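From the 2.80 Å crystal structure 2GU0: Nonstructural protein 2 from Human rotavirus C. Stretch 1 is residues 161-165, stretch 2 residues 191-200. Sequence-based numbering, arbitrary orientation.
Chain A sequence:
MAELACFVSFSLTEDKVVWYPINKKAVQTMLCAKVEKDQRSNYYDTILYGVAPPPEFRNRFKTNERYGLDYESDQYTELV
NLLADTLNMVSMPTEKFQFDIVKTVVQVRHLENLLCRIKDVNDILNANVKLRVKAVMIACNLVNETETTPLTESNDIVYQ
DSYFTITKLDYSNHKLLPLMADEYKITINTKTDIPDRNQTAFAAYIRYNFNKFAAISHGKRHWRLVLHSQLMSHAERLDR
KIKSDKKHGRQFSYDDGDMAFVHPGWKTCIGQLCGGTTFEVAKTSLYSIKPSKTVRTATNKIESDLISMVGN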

ATOM      1  N   ASP A 161     -30.563 -31.681   6.085  1.00 27.68           N
ATOM      2  CA  ASP A 161     -31.980 -31.970   6.063  1.00 28.64           C
ATOM      3  C   ASP A 161     -32.308 -32.033   7.560  1.00 29.48           C
ATOM      4  O   ASP A 161     -31.460 -31.704   8.386  1.00 28.41           O
ATOM      5  N   SER A 162     -33.501 -32.465   7.932  1.00 30.58           N
ATOM      6  CA  SER A 162     -33.852 -32.465   9.348  1.00 32.38           C
ATOM      7  C   SER A 162     -33.086 -33.396  10.278  1.00 32.67           C
ATOM      8  O   SER A 162     -33.084 -33.186  11.490  1.00 34.01           O
ATOM      9  N   TYR A 163     -32.426 -34.409   9.735  1.00 32.45           N
ATOM     10  CA  TYR A 163     -31.707 -35.338  10.585  1.00 31.75           C
ATOM     11  C   TYR A 163     -30.209 -35.270  10.469  1.00 32.04           C
ATOM     12  O   TYR A 163     -29.516 -35.359  11.476  1.00 32.25           O
ATOM     13  N   PHE A 164     -29.700 -35.112   9.251  1.00 32.26           N
ATOM     14  CA  PHE A 164     -28.257 -35.073   9.067  1.00 32.56           C
ATOM     15  C   PHE A 164     -27.708 -33.729   8.632  1.00 33.00           C
ATOM     16  O   PHE A 164     -28.458 -32.823   8.263  1.00 33.83           O
ATOM     17  N   THR A 165     -26.383 -33.626   8.660  1.00 30.71           N
ATOM     18  CA  THR A 165     -25.685 -32.428   8.236  1.00 29.92           C
ATOM     19  C   THR A 165     -24.354 -32.840   7.635  1.00 29.90           C
ATOM     20  O   THR A 165     -23.625 -33.628   8.227  1.00 31.24           O
ATOM     21  N   LYS A 191     -29.484 -37.496  18.839  1.00 50.19           N
ATOM     22  CA  LYS A 191     -29.326 -38.929  19.065  1.00 53.30           C
ATOM     23  C   LYS A 191     -30.653 -39.671  18.936  1.00 55.05           C
ATOM     24  O   LYS A 191     -30.779 -40.798  19.419  1.00 55.86           O
ATOM     25  N   THR A 192     -31.632 -39.045  18.286  1.00 56.83           N
ATOM     26  CA  THR A 192     -32.950 -39.655  18.108  1.00 59.28           C
ATOM     27  C   THR A 192     -32.969 -40.702  16.991  1.00 59.63           C
ATOM     28  O   THR A 192     -32.172 -40.641  16.051  1.00 59.90           O
ATOM     29  N   ASP A 193     -33.883 -41.663  17.102  1.00 59.85           N
ATOM     30  CA  ASP A 193     -34.013 -42.723  16.102  1.00 59.17           C
ATOM     31  C   ASP A 193     -34.349 -42.099  14.763  1.00 56.35           C
ATOM     32  O   ASP A 193     -35.283 -41.306  14.657  1.00 56.31           O
ATOM     33  N   ILE A 194     -33.592 -42.462  13.740  1.00 53.01           N
ATOM     34  CA  ILE A 194     -33.814 -41.919  12.412  1.00 51.22           C
ATOM     35  C   ILE A 194     -34.644 -42.844  11.530  1.00 49.87           C
ATOM     36  O   ILE A 194     -34.203 -43.930  11.176  1.00 48.97           O
ATOM     37  N   PRO A 195     -35.863 -42.412  11.159  1.00 49.54           N
ATOM     38  CA  PRO A 195     -36.774 -43.185  10.314  1.00 49.42           C
ATOM     39  C   PRO A 195     -36.073 -43.724   9.074  1.00 51.00           C
ATOM     40  O   PRO A 195     -35.213 -43.061   8.501  1.00 52.57           O
ATOM     41  N   ASP A 196     -36.446 -44.928   8.661  1.00 52.63           N
ATOM     42  CA  ASP A 196     -35.849 -45.547   7.488  1.00 53.73           C
ATOM     43  C   ASP A 196     -36.062 -44.725   6.221  1.00 54.47           C
ATOM     44  O   ASP A 196     -35.181 -44.671   5.362  1.00 55.04           O
ATOM     45  N   ARG A 197     -37.227 -44.089   6.101  1.00 54.19           N
ATOM     46  CA  ARG A 197     -37.528 -43.281   4.924  1.00 52.91           C
ATOM     47  C   ARG A 197     -36.480 -42.195   4.695  1.00 51.34           C
ATOM     48  O   ARG A 197     -36.091 -41.931   3.558  1.00 51.64           O
ATOM     49  N   ASN A 198     -36.030 -41.567   5.779  1.00 48.94           N
ATOM     50  CA  ASN A 198     -35.022 -40.512   5.697  1.00 46.46           C
ATOM     51  C   ASN A 198     -33.629 -41.093   5.492  1.00 45.23           C
ATOM     52  O   ASN A 198     -32.825 -40.570   4.711  1.00 44.66           O
ATOM     53  N   GLN A 199     -33.339 -42.179   6.194  1.00 43.05           N
ATOM     54  CA  GLN A 199     -32.055 -42.827   6.035  1.00 41.56           C
ATOM     55  C   GLN A 199     -31.819 -43.070   4.546  1.00 41.22           C
ATOM     56  O   GLN A 199     -30.790 -42.686   3.994  1.00 40.37           O
ATOM     57  N   THR A 200     -32.798 -43.706   3.905  1.00 40.95           N
ATOM     58  CA  THR A 200     -32.724 -44.030   2.486  1.00 39.16           C
ATOM     59  C   THR A 200     -32.684 -42.797   1.588  1.00 36.80           C
ATOM     60  O   THR A 200     -31.957 -42.767   0.598  1.00 35.40           O
TER

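This is a small, mainly apolar contact, burying 322 Å² in all, in which two aromatic side chains from a turn and the start of a strand pack against the loop and first helical turn of the other stretch, with no hydrogen bond crossing between them.

Tyr-163 dominates. Its CA-to-CB bond points toward the second stretch, and the m rotamer (chi1 -69°, chi2 105°) lays the ring along the loop that leads into the helix. Backbone register agrees, since the closest CA pair joins Tyr-163 CA to Ile-194 CA at 7.1 Å, a gap wide enough for side chains to fill. Tyr-163 CD2 lies 3.9 Å from Ile-194 CG1, and Tyr-163 CZ lies 3.6 Å from Pro-195 CD. A long, flat ring suits this place because it can touch several successive residues at once. Near the ring plane, at its edge, Tyr-163 CE2 meets the methyl Thr-192 CG2 at 4.1 Å, while Tyr-163 CE1 approaches Asn-198 OD1 at 3.2 Å. The latter is a close carbon-to-oxygen contact in which the weakly positive ring edge faces an amide oxygen.

Phe-164 reaches the same loop differently. Its CA-to-CB bond runs sideways, but with chi1 at -45° (m) and chi2 at 84° the end of the ring comes nearer, placing Phe-164 CZ 3.5 Å from Ile-194 CD1. The buried, wholly apolar ring needs no polar partner here. Ile-194 also starts sideways; its m, t conformation extends the chain, and both of its branches lie within reach of Tyr-163 and Phe-164; one branched aliphatic residue thus serves both aromatics.

Polar groups work mainly within each stretch. Asp-161, chi1 p, folds its carboxylate back over the turn: its OD1 accepts from Tyr-163 N at 2.6 Å and from Phe-164 N at 2.9 Å, fixing the backbone from which both rings project. On the other side, Pro-195 occupies the N-cap position; lacking an amide hydrogen, proline loses no backbone donor there, and its ring supplies apolar surface to Tyr-163. Asn-198 (m) points toward the first stretch from the helix. Gln-199 points away, and its NE2 donates to Ile-194 O at 3.1 Å, tying the helix back to the residue that packs against both aromatics. Its OE1 is satisfied elsewhere in the structure. The contact therefore rests on apolar packing, with hydrogen bonds inside each stretch bracing its shape.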

ATOM      1  CB  ASP A 161     -32.284 -33.284   5.353  1.00 28.59           C
ATOM      2  CG  ASP A 161     -31.610 -34.465   5.994  1.00 30.74           C
ATOM      3  OD1 ASP A 161     -31.687 -34.591   7.238  1.00 30.64           O
ATOM      4  OD2 ASP A 161     -31.010 -35.269   5.243  1.00 30.98           O
ATOM      5  CB  SER A 162     -35.344 -32.716   9.514  1.00 31.03           C
ATOM      6  OG  SER A 162     -35.688 -33.949   8.930  1.00 36.05           O
ATOM      7  CB  TYR A 163     -32.154 -36.776  10.320  1.00 33.51           C
ATOM      8  CG  TYR A 163     -33.561 -37.066  10.777  1.00 38.56           C
ATOM      9  CD1 TYR A 163     -34.612 -37.174   9.852  1.00 39.27           C
ATOM     10  CD2 TYR A 163     -33.861 -37.184  12.140  1.00 39.04           C
ATOM     11  CE1 TYR A 163     -35.927 -37.385  10.271  1.00 39.26           C
ATOM     12  CE2 TYR A 163     -35.173 -37.393  12.566  1.00 41.77           C
ATOM     13  CZ  TYR A 163     -36.199 -37.489  11.623  1.00 41.07           C
ATOM     14  OH  TYR A 163     -37.498 -37.661  12.040  1.00 44.56           O
ATOM     15  CB  PHE A 164     -27.824 -36.104   8.031  1.00 33.29           C
ATOM     16  CG  PHE A 164     -28.457 -37.445   8.200  1.00 33.47           C
ATOM     17  CD1 PHE A 164     -29.717 -37.700   7.669  1.00 33.02           C
ATOM     18  CD2 PHE A 164     -27.776 -38.467   8.851  1.00 32.95           C
ATOM     19  CE1 PHE A 164     -30.293 -38.954   7.778  1.00 33.39           C
ATOM     20  CE2 PHE A 164     -28.331 -39.715   8.968  1.00 34.60           C
ATOM     21  CZ  PHE A 164     -29.604 -39.967   8.426  1.00 36.00           C
ATOM     22  CB  THR A 165     -25.422 -31.485   9.417  1.00 30.49           C
ATOM     23  OG1 THR A 165     -26.667 -30.990   9.921  1.00 32.27           O
ATOM     24  CG2 THR A 165     -24.576 -30.308   8.975  1.00 31.48           C
ATOM     25  CB  LYS A 191     -28.742 -39.197  20.457  1.00 55.09           C
ATOM     26  CG  LYS A 191     -27.272 -38.821  20.645  1.00 57.08           C
ATOM     27  CD  LYS A 191     -26.825 -39.102  22.085  1.00 58.77           C
ATOM     28  CE  LYS A 191     -25.335 -38.866  22.286  1.00 59.41           C
ATOM     29  NZ  LYS A 191     -24.883 -39.258  23.652  1.00 59.76           N
ATOM     30  CB  THR A 192     -34.028 -38.578  17.804  1.00 61.05           C
ATOM     31  OG1 THR A 192     -35.329 -39.176  17.832  1.00 63.06           O
ATOM     32  CG2 THR A 192     -33.810 -37.967  16.429  1.00 62.73           C
ATOM     33  CB  ASP A 193     -35.128 -43.700  16.489  1.00 63.42           C
ATOM     34  CG  ASP A 193     -35.076 -44.095  17.952  1.00 67.66           C
ATOM     35  OD1 ASP A 193     -34.000 -44.557  18.403  1.00 68.70           O
ATOM     36  OD2 ASP A 193     -36.111 -43.942  18.645  1.00 68.45           O
ATOM     37  CB  ILE A 194     -32.467 -41.622  11.719  1.00 51.40           C
ATOM     38  CG1 ILE A 194     -31.781 -40.448  12.414  1.00 51.86           C
ATOM     39  CG2 ILE A 194     -32.680 -41.304  10.261  1.00 51.66           C
ATOM     40  CD1 ILE A 194     -30.424 -40.117  11.851  1.00 52.59           C
ATOM     41  CB  PRO A 195     -37.851 -42.171   9.958  1.00 48.47           C
ATOM     42  CG  PRO A 195     -37.911 -41.316  11.162  1.00 48.43           C
ATOM     43  CD  PRO A 195     -36.453 -41.101  11.482  1.00 49.91           C
ATOM     44  CB  ASP A 196     -36.422 -46.950   7.294  1.00 55.60           C
ATOM     45  CG  ASP A 196     -35.909 -47.935   8.325  1.00 57.51           C
ATOM     46  OD1 ASP A 196     -34.697 -48.242   8.293  1.00 58.64           O
ATOM     47  OD2 ASP A 196     -36.713 -48.398   9.166  1.00 58.80           O
ATOM     48  CB  ARG A 197     -38.910 -42.637   5.044  1.00 55.04           C
ATOM     49  CG  ARG A 197     -39.204 -41.676   3.900  1.00 59.28           C
ATOM     50  CD  ARG A 197     -40.495 -40.904   4.096  1.00 63.16           C
ATOM     51  NE  ARG A 197     -40.493 -39.655   3.331  1.00 68.03           N
ATOM     52  CZ  ARG A 197     -41.540 -38.841   3.208  1.00 69.67           C
ATOM     53  NH1 ARG A 197     -42.694 -39.142   3.798  1.00 69.51           N
ATOM     54  NH2 ARG A 197     -41.432 -37.716   2.507  1.00 69.96           N
ATOM     55  CB  ASN A 198     -35.064 -39.668   6.957  1.00 44.88           C
ATOM     56  CG  ASN A 198     -36.407 -38.998   7.146  1.00 45.59           C
ATOM     57  OD1 ASN A 198     -36.508 -37.771   7.131  1.00 45.93           O
ATOM     58  ND2 ASN A 198     -37.449 -39.802   7.317  1.00 43.86           N
ATOM     59  CB  GLN A 199     -32.045 -44.161   6.767  1.00 39.90           C
ATOM     60  CG  GLN A 199     -32.068 -44.046   8.258  1.00 39.76           C
ATOM     61  CD  GLN A 199     -31.381 -45.227   8.912  1.00 42.07           C
ATOM     62  OE1 GLN A 199     -30.365 -45.728   8.406  1.00 40.69           O
ATOM     63  NE2 GLN A 199     -31.912 -45.669  10.051  1.00 42.32           N
ATOM     64  CB  THR A 200     -33.906 -44.926   2.064  1.00 39.38           C
ATOM     65  OG1 THR A 200     -33.798 -46.191   2.725  1.00 38.57           O
ATOM     66  CG2 THR A 200     -33.890 -45.153   0.552  1.00 41.17           C
TER